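Local coordinates for protein pseudouridine synthase (Pyrococcus abyssi, PDB 2AUS) that probably converts specific uridines of RNA to pseudouridine, as the archaeal Cbf5 member of the TruB family, at residues 45-57 with 208-220. Numbering follows the deposited sequence.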
# COMPACT_ATOMS: atom_id res chain seq x y z
N GLN A 45 -19.84 15.83 15.26
CA GLN A 45 -20.22 14.93 16.34
C GLN A 45 -21.42 14.08 15.94
O GLN A 45 -21.58 12.96 16.42
CB GLN A 45 -20.60 15.74 17.59
CG GLN A 45 -19.43 16.23 18.41
CD GLN A 45 -18.86 15.15 19.31
OE1 GLN A 45 -19.57 14.58 20.14
NE2 GLN A 45 -17.57 14.85 19.15
N TYR A 46 -22.27 14.63 15.07
CA TYR A 46 -23.46 13.93 14.62
C TYR A 46 -23.47 13.82 13.10
O TYR A 46 -24.52 13.94 12.48
CB TYR A 46 -24.71 14.69 15.10
CG TYR A 46 -24.83 14.72 16.60
CD1 TYR A 46 -25.43 13.68 17.30
CD2 TYR A 46 -24.23 15.74 17.34
CE1 TYR A 46 -25.43 13.65 18.69
CE2 TYR A 46 -24.23 15.73 18.72
CZ TYR A 46 -24.82 14.67 19.39
OH TYR A 46 -24.77 14.62 20.76
N GLY A 47 -22.30 13.59 12.52
CA GLY A 47 -22.23 13.49 11.07
C GLY A 47 -21.93 12.10 10.53
O GLY A 47 -21.49 11.21 11.27
N VAL A 48 -22.18 11.93 9.24
CA VAL A 48 -21.92 10.67 8.54
C VAL A 48 -21.20 11.05 7.25
O VAL A 48 -21.59 11.99 6.57
CB VAL A 48 -23.22 9.93 8.16
CG1 VAL A 48 -23.86 9.33 9.40
CG2 VAL A 48 -24.20 10.90 7.50
N ILE A 49 -20.14 10.31 6.92
CA ILE A 49 -19.38 10.59 5.72
C ILE A 49 -19.75 9.63 4.61
O ILE A 49 -19.83 8.42 4.83
CB ILE A 49 -17.86 10.44 5.97
CG1 ILE A 49 -17.42 11.39 7.08
CG2 ILE A 49 -17.08 10.74 4.68
CD1 ILE A 49 -15.93 11.29 7.42
N ASN A 50 -20.00 10.15 3.41
CA ASN A 50 -20.30 9.30 2.27
C ASN A 50 -18.93 9.12 1.61
O ASN A 50 -18.55 9.83 0.68
CB ASN A 50 -21.28 9.99 1.33
CG ASN A 50 -21.63 9.13 0.13
OD1 ASN A 50 -21.49 7.91 0.15
ND2 ASN A 50 -22.10 9.78 -0.93
N LEU A 51 -18.17 8.16 2.13
CA LEU A 51 -16.82 7.91 1.65
C LEU A 51 -16.69 6.95 0.48
O LEU A 51 -17.41 5.94 0.40
CB LEU A 51 -15.97 7.40 2.81
CG LEU A 51 -14.47 7.39 2.50
CD1 LEU A 51 -13.87 8.76 2.85
CD2 LEU A 51 -13.80 6.29 3.30
N ASP A 52 -15.78 7.26 -0.43
CA ASP A 52 -15.50 6.39 -1.57
C ASP A 52 -14.31 5.58 -1.09
O ASP A 52 -13.18 6.05 -1.11
CB ASP A 52 -15.08 7.20 -2.81
CG ASP A 52 -14.96 6.33 -4.07
OD1 ASP A 52 -14.83 5.09 -3.96
OD2 ASP A 52 -14.99 6.90 -5.19
N LYS A 53 -14.59 4.37 -0.61
CA LYS A 53 -13.53 3.51 -0.10
C LYS A 53 -12.54 3.13 -1.20
O LYS A 53 -12.93 2.78 -2.31
CB LYS A 53 -14.13 2.23 0.49
CG LYS A 53 -13.10 1.19 0.90
CD LYS A 53 -13.74 -0.15 1.21
CE LYS A 53 -12.68 -1.20 1.55
NZ LYS A 53 -11.69 -1.34 0.44
N PRO A 54 -11.24 3.23 -0.92
CA PRO A 54 -10.27 2.87 -1.95
C PRO A 54 -10.02 1.37 -1.86
O PRO A 54 -10.14 0.77 -0.79
CB PRO A 54 -9.03 3.68 -1.56
CG PRO A 54 -9.09 3.60 -0.06
CD PRO A 54 -10.57 3.85 0.24
N PRO A 55 -9.71 0.72 -3.00
CA PRO A 55 -9.45 -0.73 -2.94
C PRO A 55 -8.14 -0.97 -2.20
O PRO A 55 -7.23 -0.13 -2.24
CB PRO A 55 -9.35 -1.11 -4.41
CG PRO A 55 -8.71 0.10 -5.02
CD PRO A 55 -9.48 1.24 -4.35
N GLY A 56 -8.05 -2.10 -1.50
CA GLY A 56 -6.83 -2.40 -0.77
C GLY A 56 -7.08 -2.62 0.71
O GLY A 56 -7.12 -3.76 1.18
N PRO A 57 -7.25 -1.54 1.48
CA PRO A 57 -7.49 -1.67 2.92
C PRO A 57 -8.85 -2.28 3.23
O PRO A 57 -9.73 -2.35 2.36
CB PRO A 57 -7.39 -0.22 3.41
CG PRO A 57 -7.86 0.57 2.22
CD PRO A 57 -7.17 -0.12 1.08
N PHE A 208 -27.04 6.67 0.36
CA PHE A 208 -25.72 7.12 -0.07
C PHE A 208 -25.38 6.64 -1.48
O PHE A 208 -25.41 5.45 -1.78
CB PHE A 208 -24.65 6.65 0.92
CG PHE A 208 -24.87 7.16 2.31
CD1 PHE A 208 -25.69 6.47 3.20
CD2 PHE A 208 -24.30 8.37 2.71
CE1 PHE A 208 -25.95 6.98 4.47
CE2 PHE A 208 -24.55 8.89 3.98
CZ PHE A 208 -25.38 8.19 4.86
N LYS A 209 -25.06 7.59 -2.35
CA LYS A 209 -24.73 7.28 -3.72
C LYS A 209 -23.62 8.19 -4.25
O LYS A 209 -23.19 9.12 -3.57
CB LYS A 209 -25.97 7.41 -4.60
CG LYS A 209 -26.54 8.82 -4.62
CD LYS A 209 -27.72 8.94 -5.58
CE LYS A 209 -28.91 8.11 -5.12
NZ LYS A 209 -30.12 8.33 -5.98
N GLU A 210 -23.18 7.90 -5.47
CA GLU A 210 -22.13 8.69 -6.11
C GLU A 210 -22.67 10.02 -6.59
O GLU A 210 -23.10 10.16 -7.74
CB GLU A 210 -21.54 7.92 -7.30
CG GLU A 210 -20.70 6.73 -6.91
CD GLU A 210 -20.01 6.11 -8.10
OE1 GLU A 210 -20.70 5.44 -8.90
OE2 GLU A 210 -18.79 6.30 -8.25
N ASP A 211 -22.66 11.00 -5.70
CA ASP A 211 -23.12 12.34 -6.02
C ASP A 211 -22.12 13.32 -5.42
O ASP A 211 -21.02 12.92 -5.03
CB ASP A 211 -24.53 12.55 -5.46
CG ASP A 211 -24.60 12.36 -3.95
OD1 ASP A 211 -25.73 12.24 -3.44
OD2 ASP A 211 -23.54 12.33 -3.29
N GLU A 212 -22.49 14.59 -5.32
CA GLU A 212 -21.55 15.57 -4.80
C GLU A 212 -21.06 15.27 -3.38
O GLU A 212 -20.01 15.76 -2.99
CB GLU A 212 -22.14 16.99 -4.85
CG GLU A 212 -23.25 17.29 -3.86
CD GLU A 212 -24.51 16.48 -4.11
OE1 GLU A 212 -24.86 16.27 -5.29
OE2 GLU A 212 -25.16 16.06 -3.11
N THR A 213 -21.80 14.46 -2.63
CA THR A 213 -21.40 14.17 -1.25
C THR A 213 -20.36 13.06 -1.12
O THR A 213 -19.83 12.84 -0.03
CB THR A 213 -22.60 13.80 -0.36
OG1 THR A 213 -23.10 12.51 -0.74
CG2 THR A 213 -23.70 14.85 -0.51
N LEU A 214 -20.07 12.35 -2.21
CA LEU A 214 -19.08 11.28 -2.15
C LEU A 214 -17.70 11.91 -2.05
O LEU A 214 -17.30 12.67 -2.93
CB LEU A 214 -19.14 10.41 -3.41
CG LEU A 214 -18.18 9.22 -3.41
CD1 LEU A 214 -18.63 8.20 -2.37
CD2 LEU A 214 -18.14 8.58 -4.79
N VAL A 215 -16.97 11.60 -0.98
CA VAL A 215 -15.64 12.16 -0.79
C VAL A 215 -14.58 11.08 -0.56
O VAL A 215 -14.90 9.95 -0.19
CB VAL A 215 -15.62 13.15 0.40
CG1 VAL A 215 -16.52 14.34 0.09
CG2 VAL A 215 -16.07 12.45 1.69
N THR A 216 -13.32 11.44 -0.78
CA THR A 216 -12.22 10.51 -0.60
C THR A 216 -11.42 10.88 0.64
O THR A 216 -11.57 11.97 1.19
CB THR A 216 -11.23 10.55 -1.80
OG1 THR A 216 -10.62 11.84 -1.86
CG2 THR A 216 -11.95 10.27 -3.11
N LEU A 217 -10.57 9.96 1.07
CA LEU A 217 -9.73 10.16 2.24
C LEU A 217 -8.84 11.39 2.07
O LEU A 217 -8.59 12.13 3.03
CB LEU A 217 -8.89 8.91 2.48
CG LEU A 217 -9.72 7.70 2.88
CD1 LEU A 217 -8.93 6.41 2.69
CD2 LEU A 217 -10.16 7.86 4.33
N HIS A 218 -8.36 11.61 0.86
CA HIS A 218 -7.51 12.76 0.59
C HIS A 218 -8.34 14.03 0.69
O HIS A 218 -7.85 15.05 1.17
CB HIS A 218 -6.87 12.65 -0.79
CG HIS A 218 -5.69 11.72 -0.83
ND1 HIS A 218 -5.14 11.26 -2.00
CD2 HIS A 218 -4.95 11.20 0.17
CE1 HIS A 218 -4.11 10.48 -1.72
NE2 HIS A 218 -3.97 10.43 -0.41
N ASP A 219 -9.59 13.96 0.24
CA ASP A 219 -10.46 15.12 0.35
C ASP A 219 -10.59 15.48 1.81
O ASP A 219 -10.44 16.64 2.18
CB ASP A 219 -11.85 14.82 -0.20
CG ASP A 219 -11.88 14.69 -1.70
OD1 ASP A 219 -10.98 15.25 -2.36
OD2 ASP A 219 -12.82 14.04 -2.22
N LEU A 220 -10.85 14.48 2.65
CA LEU A 220 -11.00 14.70 4.08
C LEU A 220 -9.76 15.31 4.72
O LEU A 220 -9.86 16.20 5.56
CB LEU A 220 -11.34 13.39 4.80
CG LEU A 220 -12.74 12.82 4.55
CD1 LEU A 220 -12.94 11.57 5.39
CD2 LEU A 220 -13.79 13.88 4.90
O HOH W 1 -19.93 12.86 2.62
O HOH W 2 -10.85 7.43 -0.34
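N50 reaches across from strand 47-53 and ties down the bend at 209-213 with both amide N-H groups. ND2 gives one to K209 O and the other to T213 OG1, each at 2.9 Å and both close to the amide plane, which fixes its rotation. With chi1 at -179°, CG stands away from the backbone N and the amide slides past F208, whose ring meets N50 CB and V48 CG2 at its edge. Asparagine suits the place, being short and able to donate twice. OD1 is buried without a polar partner, nearest to F208 CB.

A second shell positions T213: T213 OG1 donates to the syn lone pair of D211 OD2 (2.6 Å) while its backbone N meets the same oxygen from above the carboxylate plane, closing an Asx turn. Beyond the bend the chains run parallel, V215 N bonding N50 O and V215 O accepting from D52 N (2.8 Å). Water 1 joins N50 N to T213 O, water 2 L217 N to D52 O.

I49, L51, V215 and L220 form the apolar side, where I49 CD1 meets L220 CD1 tip to tip at 3.6 Å, and helix 59-69 packs on L51. L214 packs its branched end against D52, CD2 coming 3.6 Å from D52 OD2, which is salt-bridged to R201. T216 OG1 accepts from D219 N and D219 OD2 from T216 N, a capping box that suits a short hydroxyl residue and an acid. Residues 214-215 thus add a short, weakly bonded parallel strand to the mixed sheet of a TruB-family pseudouridine synthase and lead into helix 217-228.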